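Local coordinates for metallo-beta-lactamase superfamily protein (Thermus thermophilus, PDB 2ZWR) that probably acts as a hydrolase of the metallo-beta-lactamase superfamily, with a pair of zinc ions bound in its active site, at residues A[17-29]-A[39-53]. Numbering follows the deposited sequence.
Sequences LVETGEGPVLIDP and LFQTTGLIPLAILLT. With ZN (zinc ion), chain H.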
ATOM      1  N   LEU A  17       3.290   8.204  -5.076  1.00  9.86           N
ATOM      2  CA  LEU A  17       2.654   8.883  -6.191  1.00 10.60           C
ATOM      3  C   LEU A  17       3.338   8.381  -7.456  1.00 11.41           C
ATOM      4  O   LEU A  17       4.525   8.591  -7.661  1.00 11.40           O
ATOM      5  CB  LEU A  17       2.773  10.404  -6.050  1.00  9.95           C
ATOM      6  CG  LEU A  17       2.168  11.279  -7.159  1.00 11.04           C
ATOM      7  CD1 LEU A  17       0.642  11.110  -7.284  1.00  8.80           C
ATOM      8  CD2 LEU A  17       2.554  12.766  -6.962  1.00 10.42           C
ATOM      9  N   VAL A  18       2.578   7.685  -8.285  1.00 12.78           N
ATOM     10  CA  VAL A  18       3.142   6.933  -9.399  1.00 14.26           C
ATOM     11  C   VAL A  18       2.491   7.406 -10.690  1.00 15.40           C
ATOM     12  O   VAL A  18       1.261   7.416 -10.803  1.00 15.26           O
ATOM     13  CB  VAL A  18       2.892   5.400  -9.243  1.00 14.08           C
ATOM     14  CG1 VAL A  18       3.525   4.622 -10.397  1.00 13.84           C
ATOM     15  CG2 VAL A  18       3.402   4.894  -7.881  1.00 14.08           C
ATOM     16  N   GLU A  19       3.315   7.794 -11.655  1.00 16.81           N
ATOM     17  CA  GLU A  19       2.820   8.111 -12.991  1.00 19.37           C
ATOM     18  C   GLU A  19       2.705   6.810 -13.776  1.00 19.39           C
ATOM     19  O   GLU A  19       3.685   6.120 -13.974  1.00 19.73           O
ATOM     20  CB  GLU A  19       3.736   9.115 -13.709  1.00 18.85           C
ATOM     21  CG  GLU A  19       3.119   9.695 -15.001  1.00 21.63           C
ATOM     22  CD  GLU A  19       3.882  10.902 -15.578  1.00 22.45           C
ATOM     23  OE1 GLU A  19       5.049  11.152 -15.176  1.00 25.84           O
ATOM     24  OE2 GLU A  19       3.301  11.603 -16.444  1.00 27.66           O
ATOM     25  N   THR A  20       1.498   6.465 -14.206  1.00 20.32           N
ATOM     26  CA  THR A  20       1.303   5.259 -15.012  1.00 20.83           C
ATOM     27  C   THR A  20       0.975   5.648 -16.457  1.00 21.41           C
ATOM     28  O   THR A  20       0.756   6.823 -16.764  1.00 21.74           O
ATOM     29  CB  THR A  20       0.199   4.326 -14.415  1.00 20.86           C
ATOM     30  OG1 THR A  20      -1.100   4.726 -14.873  1.00 20.02           O
ATOM     31  CG2 THR A  20       0.227   4.343 -12.873  1.00 20.49           C
ATOM     32  N   GLY A  21       0.949   4.659 -17.344  1.00 22.01           N
ATOM     33  CA  GLY A  21       0.525   4.884 -18.729  1.00 22.28           C
ATOM     34  C   GLY A  21      -0.926   5.335 -18.839  1.00 22.27           C
ATOM     35  O   GLY A  21      -1.343   5.839 -19.887  1.00 22.55           O
ATOM     36  N   GLU A  22      -1.691   5.154 -17.758  1.00 22.02           N
ATOM     37  CA  GLU A  22      -3.086   5.602 -17.690  1.00 21.94           C
ATOM     38  C   GLU A  22      -3.297   6.800 -16.765  1.00 20.91           C
ATOM     39  O   GLU A  22      -4.425   7.094 -16.365  1.00 21.73           O
ATOM     40  CB  GLU A  22      -3.993   4.454 -17.256  1.00 22.48           C
ATOM     41  CG  GLU A  22      -4.208   3.410 -18.341  1.00 25.10           C
ATOM     42  CD  GLU A  22      -4.512   2.038 -17.778  1.00 27.13           C
ATOM     43  OE1 GLU A  22      -5.388   1.920 -16.896  1.00 29.30           O
ATOM     44  OE2 GLU A  22      -3.871   1.067 -18.224  1.00 29.56           O
ATOM     45  N   GLY A  23      -2.225   7.504 -16.437  1.00 19.55           N
ATOM     46  CA  GLY A  23      -2.328   8.649 -15.537  1.00 17.87           C
ATOM     47  C   GLY A  23      -1.815   8.332 -14.141  1.00 16.65           C
ATOM     48  O   GLY A  23      -1.582   7.163 -13.808  1.00 16.13           O
ATOM     49  N   PRO A  24      -1.635   9.371 -13.313  1.00 16.05           N
ATOM     50  CA  PRO A  24      -1.074   9.203 -11.973  1.00 15.66           C
ATOM     51  C   PRO A  24      -2.013   8.501 -11.004  1.00 15.12           C
ATOM     52  O   PRO A  24      -3.235   8.685 -11.065  1.00 15.08           O
ATOM     53  CB  PRO A  24      -0.825  10.654 -11.509  1.00 15.83           C
ATOM     54  CG  PRO A  24      -0.934  11.494 -12.757  1.00 16.03           C
ATOM     55  CD  PRO A  24      -1.930  10.783 -13.601  1.00 15.77           C
ATOM     56  N   VAL A  25      -1.437   7.682 -10.133  1.00 14.66           N
ATOM     57  CA  VAL A  25      -2.160   7.123  -8.995  1.00 14.14           C
ATOM     58  C   VAL A  25      -1.390   7.371  -7.708  1.00 13.41           C
ATOM     59  O   VAL A  25      -0.162   7.519  -7.709  1.00 13.67           O
ATOM     60  CB  VAL A  25      -2.434   5.582  -9.110  1.00 14.51           C
ATOM     61  CG1 VAL A  25      -3.486   5.304 -10.151  1.00 14.91           C
ATOM     62  CG2 VAL A  25      -1.136   4.781  -9.380  1.00 13.76           C
ATOM     63  N   LEU A  26      -2.134   7.380  -6.610  1.00 12.22           N
ATOM     64  CA  LEU A  26      -1.576   7.537  -5.297  1.00 11.17           C
ATOM     65  C   LEU A  26      -1.831   6.273  -4.472  1.00 10.56           C
ATOM     66  O   LEU A  26      -2.982   5.914  -4.220  1.00 10.41           O
ATOM     67  CB  LEU A  26      -2.196   8.768  -4.636  1.00 10.84           C
ATOM     68  CG  LEU A  26      -1.790   9.078  -3.200  1.00 11.07           C
ATOM     69  CD1 LEU A  26      -0.285   9.194  -3.067  1.00  7.86           C
ATOM     70  CD2 LEU A  26      -2.517  10.350  -2.765  1.00 10.72           C
ATOM     71  N   ILE A  27      -0.740   5.611  -4.074  1.00  9.77           N
ATOM     72  CA  ILE A  27      -0.779   4.376  -3.282  1.00  8.80           C
ATOM     73  C   ILE A  27      -0.592   4.643  -1.784  1.00  8.56           C
ATOM     74  O   ILE A  27       0.414   5.229  -1.379  1.00  8.32           O
ATOM     75  CB  ILE A  27       0.310   3.368  -3.770  1.00  8.90           C
ATOM     76  CG1 ILE A  27       0.068   2.983  -5.233  1.00  9.11           C
ATOM     77  CG2 ILE A  27       0.385   2.122  -2.866  1.00  8.59           C
ATOM     78  CD1 ILE A  27       1.176   2.115  -5.854  1.00  7.97           C
ATOM     79  N   ASP A  28      -1.554   4.186  -0.979  1.00  8.12           N
ATOM     80  CA  ASP A  28      -1.505   4.249   0.500  1.00  7.84           C
ATOM     81  C   ASP A  28      -1.235   5.657   1.104  1.00  8.16           C
ATOM     82  O   ASP A  28      -0.224   5.850   1.804  1.00  8.33           O
ATOM     83  CB  ASP A  28      -0.474   3.258   1.071  1.00  7.76           C
ATOM     84  CG  ASP A  28      -0.803   1.800   0.783  1.00  8.10           C
ATOM     85  OD1 ASP A  28      -1.855   1.504   0.182  1.00  8.91           O
ATOM     86  OD2 ASP A  28       0.016   0.935   1.175  1.00  7.55           O
ATOM     87  N   PRO A  29      -2.141   6.630   0.869  1.00  7.76           N
ATOM     88  CA  PRO A  29      -1.966   7.944   1.521  1.00  7.78           C
ATOM     89  C   PRO A  29      -2.275   7.854   3.022  1.00  8.13           C
ATOM     90  O   PRO A  29      -3.419   8.049   3.420  1.00  7.92           O
ATOM     91  CB  PRO A  29      -3.010   8.824   0.822  1.00  7.28           C
ATOM     92  CG  PRO A  29      -4.070   7.849   0.341  1.00  7.47           C
ATOM     93  CD  PRO A  29      -3.360   6.569   0.038  1.00  7.28           C
ATOM     94  N   LEU A  39       3.359  17.424  -2.524  1.00 13.69           N
ATOM     95  CA  LEU A  39       3.987  16.524  -3.494  1.00 13.39           C
ATOM     96  C   LEU A  39       3.364  16.644  -4.892  1.00 13.47           C
ATOM     97  O   LEU A  39       4.086  16.627  -5.898  1.00 12.95           O
ATOM     98  CB  LEU A  39       3.944  15.064  -3.016  1.00 13.18           C
ATOM     99  CG  LEU A  39       4.768  14.041  -3.822  1.00 13.38           C
ATOM    100  CD1 LEU A  39       6.237  14.450  -3.943  1.00 11.98           C
ATOM    101  CD2 LEU A  39       4.655  12.623  -3.236  1.00 13.16           C
ATOM    102  N   PHE A  40       2.034  16.752  -4.951  1.00 13.49           N
ATOM    103  CA  PHE A  40       1.337  16.987  -6.221  1.00 14.01           C
ATOM    104  C   PHE A  40       1.896  18.234  -6.901  1.00 14.26           C
ATOM    105  O   PHE A  40       2.076  18.245  -8.112  1.00 14.65           O
ATOM    106  CB  PHE A  40      -0.188  17.134  -6.045  1.00 13.66           C
ATOM    107  CG  PHE A  40      -0.858  15.985  -5.322  1.00 13.52           C
ATOM    108  CD1 PHE A  40      -0.211  14.760  -5.135  1.00 13.14           C
ATOM    109  CD2 PHE A  40      -2.151  16.136  -4.836  1.00 13.23           C
ATOM    110  CE1 PHE A  40      -0.833  13.718  -4.459  1.00 13.02           C
ATOM    111  CE2 PHE A  40      -2.788  15.095  -4.164  1.00 13.39           C
ATOM    112  CZ  PHE A  40      -2.128  13.884  -3.977  1.00 13.89           C
ATOM    113  N   GLN A  41       2.189  19.266  -6.108  1.00 14.80           N
ATOM    114  CA  GLN A  41       2.670  20.550  -6.637  1.00 15.33           C
ATOM    115  C   GLN A  41       4.079  20.482  -7.207  1.00 16.13           C
ATOM    116  O   GLN A  41       4.326  20.988  -8.300  1.00 16.16           O
ATOM    117  CB  GLN A  41       2.587  21.652  -5.578  1.00 14.73           C
ATOM    118  CG  GLN A  41       1.174  21.918  -5.046  1.00 14.03           C
ATOM    119  CD  GLN A  41       0.207  22.339  -6.138  1.00 14.70           C
ATOM    120  OE1 GLN A  41       0.577  23.076  -7.051  1.00 13.44           O
ATOM    121  NE2 GLN A  41      -1.038  21.858  -6.058  1.00 13.50           N
ATOM    122  N   THR A  42       4.989  19.845  -6.468  1.00 17.14           N
ATOM    123  CA  THR A  42       6.400  19.780  -6.847  1.00 18.34           C
ATOM    124  C   THR A  42       6.649  18.796  -7.997  1.00 18.49           C
ATOM    125  O   THR A  42       7.645  18.920  -8.718  1.00 19.07           O
ATOM    126  CB  THR A  42       7.340  19.481  -5.625  1.00 18.64           C
ATOM    127  OG1 THR A  42       7.011  18.216  -5.049  1.00 19.96           O
ATOM    128  CG2 THR A  42       7.187  20.539  -4.547  1.00 19.32           C
ATOM    129  N   THR A  43       5.737  17.841  -8.180  1.00 18.23           N
ATOM    130  CA  THR A  43       5.845  16.867  -9.266  1.00 18.00           C
ATOM    131  C   THR A  43       5.000  17.246 -10.483  1.00 18.17           C
ATOM    132  O   THR A  43       5.262  16.782 -11.583  1.00 17.94           O
ATOM    133  CB  THR A  43       5.436  15.437  -8.804  1.00 18.05           C
ATOM    134  OG1 THR A  43       4.096  15.463  -8.301  1.00 17.76           O
ATOM    135  CG2 THR A  43       6.383  14.904  -7.717  1.00 17.52           C
ATOM    136  N   GLY A  44       3.969  18.065 -10.269  1.00 18.25           N
ATOM    137  CA  GLY A  44       3.007  18.410 -11.318  1.00 18.26           C
ATOM    138  C   GLY A  44       2.058  17.274 -11.661  1.00 18.25           C
ATOM    139  O   GLY A  44       1.460  17.267 -12.734  1.00 18.82           O
ATOM    140  N   LEU A  45       1.925  16.310 -10.751  1.00 17.77           N
ATOM    141  CA  LEU A  45       1.079  15.127 -10.970  1.00 17.09           C
ATOM    142  C   LEU A  45      -0.166  15.141 -10.078  1.00 16.66           C
ATOM    143  O   LEU A  45      -0.058  15.306  -8.865  1.00 16.48           O
ATOM    144  CB  LEU A  45       1.879  13.848 -10.712  1.00 16.88           C
ATOM    145  CG  LEU A  45       3.076  13.507 -11.608  1.00 17.42           C
ATOM    146  CD1 LEU A  45       3.825  12.313 -11.035  1.00 18.00           C
ATOM    147  CD2 LEU A  45       2.627  13.225 -13.049  1.00 16.42           C
ATOM    148  N   ILE A  46      -1.340  14.980 -10.686  1.00 16.13           N
ATOM    149  CA  ILE A  46      -2.583  14.859  -9.931  1.00 15.80           C
ATOM    150  C   ILE A  46      -3.087  13.418 -10.030  1.00 15.30           C
ATOM    151  O   ILE A  46      -3.393  12.950 -11.126  1.00 15.15           O
ATOM    152  CB  ILE A  46      -3.688  15.821 -10.445  1.00 15.80           C
ATOM    153  CG1 ILE A  46      -3.127  17.218 -10.739  1.00 16.54           C
ATOM    154  CG2 ILE A  46      -4.856  15.892  -9.443  1.00 16.04           C
ATOM    155  CD1 ILE A  46      -4.072  18.076 -11.598  1.00 16.11           C
ATOM    156  N   PRO A  47      -3.200  12.717  -8.886  1.00 14.89           N
ATOM    157  CA  PRO A  47      -3.662  11.321  -8.936  1.00 14.49           C
ATOM    158  C   PRO A  47      -5.093  11.227  -9.464  1.00 14.09           C
ATOM    159  O   PRO A  47      -5.901  12.135  -9.236  1.00 14.50           O
ATOM    160  CB  PRO A  47      -3.601  10.872  -7.467  1.00 14.05           C
ATOM    161  CG  PRO A  47      -3.718  12.145  -6.681  1.00 14.60           C
ATOM    162  CD  PRO A  47      -2.957  13.166  -7.501  1.00 14.95           C
ATOM    163  N   LEU A  48      -5.389  10.144 -10.176  1.00 13.54           N
ATOM    164  CA  LEU A  48      -6.730   9.885 -10.685  1.00 13.27           C
ATOM    165  C   LEU A  48      -7.506   8.943  -9.768  1.00 12.80           C
ATOM    166  O   LEU A  48      -8.714   8.776  -9.909  1.00 13.26           O
ATOM    167  CB  LEU A  48      -6.654   9.282 -12.095  1.00 13.50           C
ATOM    168  CG  LEU A  48      -6.025  10.170 -13.173  1.00 13.94           C
ATOM    169  CD1 LEU A  48      -6.088   9.497 -14.530  1.00 14.96           C
ATOM    170  CD2 LEU A  48      -6.683  11.553 -13.200  1.00 14.49           C
ATOM    171  N   ALA A  49      -6.796   8.329  -8.834  1.00 12.13           N
ATOM    172  CA  ALA A  49      -7.371   7.335  -7.952  1.00 11.36           C
ATOM    173  C   ALA A  49      -6.436   7.091  -6.779  1.00 10.62           C
ATOM    174  O   ALA A  49      -5.242   7.366  -6.855  1.00 10.79           O
ATOM    175  CB  ALA A  49      -7.616   6.014  -8.728  1.00 11.25           C
ATOM    176  N   ILE A  50      -7.001   6.567  -5.697  1.00 10.30           N
ATOM    177  CA  ILE A  50      -6.247   6.073  -4.558  1.00  9.25           C
ATOM    178  C   ILE A  50      -6.285   4.540  -4.617  1.00  9.51           C
ATOM    179  O   ILE A  50      -7.356   3.953  -4.753  1.00  9.63           O
ATOM    180  CB  ILE A  50      -6.826   6.619  -3.209  1.00  9.35           C
ATOM    181  CG1 ILE A  50      -6.511   8.124  -3.072  1.00  9.06           C
ATOM    182  CG2 ILE A  50      -6.290   5.807  -2.005  1.00  8.05           C
ATOM    183  CD1 ILE A  50      -7.162   8.854  -1.882  1.00  8.73           C
ATOM    184  N   LEU A  51      -5.107   3.906  -4.567  1.00  9.44           N
ATOM    185  CA  LEU A  51      -4.984   2.440  -4.551  1.00  9.05           C
ATOM    186  C   LEU A  51      -4.436   2.031  -3.182  1.00  8.33           C
ATOM    187  O   LEU A  51      -3.435   2.584  -2.725  1.00  7.34           O
ATOM    188  CB  LEU A  51      -4.043   1.959  -5.671  1.00  8.87           C
ATOM    189  CG  LEU A  51      -4.610   1.622  -7.071  1.00 10.38           C
ATOM    190  CD1 LEU A  51      -5.568   2.674  -7.632  1.00 10.03           C
ATOM    191  CD2 LEU A  51      -3.488   1.330  -8.077  1.00  9.42           C
ATOM    192  N   LEU A  52      -5.106   1.080  -2.530  1.00  7.78           N
ATOM    193  CA  LEU A  52      -4.701   0.636  -1.188  1.00  7.73           C
ATOM    194  C   LEU A  52      -4.209  -0.810  -1.146  1.00  7.54           C
ATOM    195  O   LEU A  52      -4.953  -1.730  -1.488  1.00  7.25           O
ATOM    196  CB  LEU A  52      -5.834   0.849  -0.165  1.00  6.50           C
ATOM    197  CG  LEU A  52      -6.403   2.269  -0.002  1.00  7.31           C
ATOM    198  CD1 LEU A  52      -7.609   2.241   0.942  1.00  8.02           C
ATOM    199  CD2 LEU A  52      -5.346   3.273   0.486  1.00  5.60           C
ATOM    200  N   THR A  53      -2.952  -0.990  -0.720  1.00  7.93           N
ATOM    201  CA  THR A  53      -2.387  -2.323  -0.493  1.00  7.89           C
ATOM    202  C   THR A  53      -3.161  -3.003   0.610  1.00  8.29           C
ATOM    203  O   THR A  53      -3.450  -4.193   0.524  1.00  8.48           O
ATOM    204  CB  THR A  53      -0.874  -2.309  -0.112  1.00  8.34           C
ATOM    205  OG1 THR A  53      -0.696  -1.655   1.158  1.00  5.94           O
ATOM    206  CG2 THR A  53      -0.013  -1.653  -1.209  1.00  6.47           C
TER
HETATM  207 ZN    ZN H 213      -5.891  -0.327 -17.627  1.00 69.46          ZN
HETATM  208  O   HOH W   1      -4.304  -1.859 -16.959  1.00 19.74           O
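Strand 23-27, helix 33-43 and strand 50-51 form a beta-alpha-beta unit, in which Leu26 and Ile27 pair in parallel with Ile50 and Leu51. Leu26 bonds to both flanks of Ile50: its N donates to Ala49 O, and its O accepts from Leu51 N at 2.9 Å. Asp28 N then takes Leu51 O, and at the other end Leu48 N reaches Pro24 O at 2.7 Å.

On the helix side, Leu17 CG lies anti to the backbone N (chi1 179°), which sends CD2 to within 3.9 Å of Phe40 CD1 and tip to tip with Thr43 OG1. Leu26 CD2 meets the same ring in its plane, 3.8 Å from CZ of Phe40, while Pro47 CD sits over the centre of one ring face. Further out, Leu45 CD2 packs 3.7 Å from Glu19 CD, whose carboxylate is salt-bridged to Arg2.

Beyond the strands, Asp28 holds Thr53 twice through syn lone pairs: OD1 receives Thr53 N at 2.9 Å and OD2 receives Thr53 OG1 at 2.7 Å. Asp28 OD2 also accepts from ND1 of the zinc ligand His59, a second-shell contact consistent with orienting that imidazole at the dinuclear centre of the metallo-beta-lactamase fold.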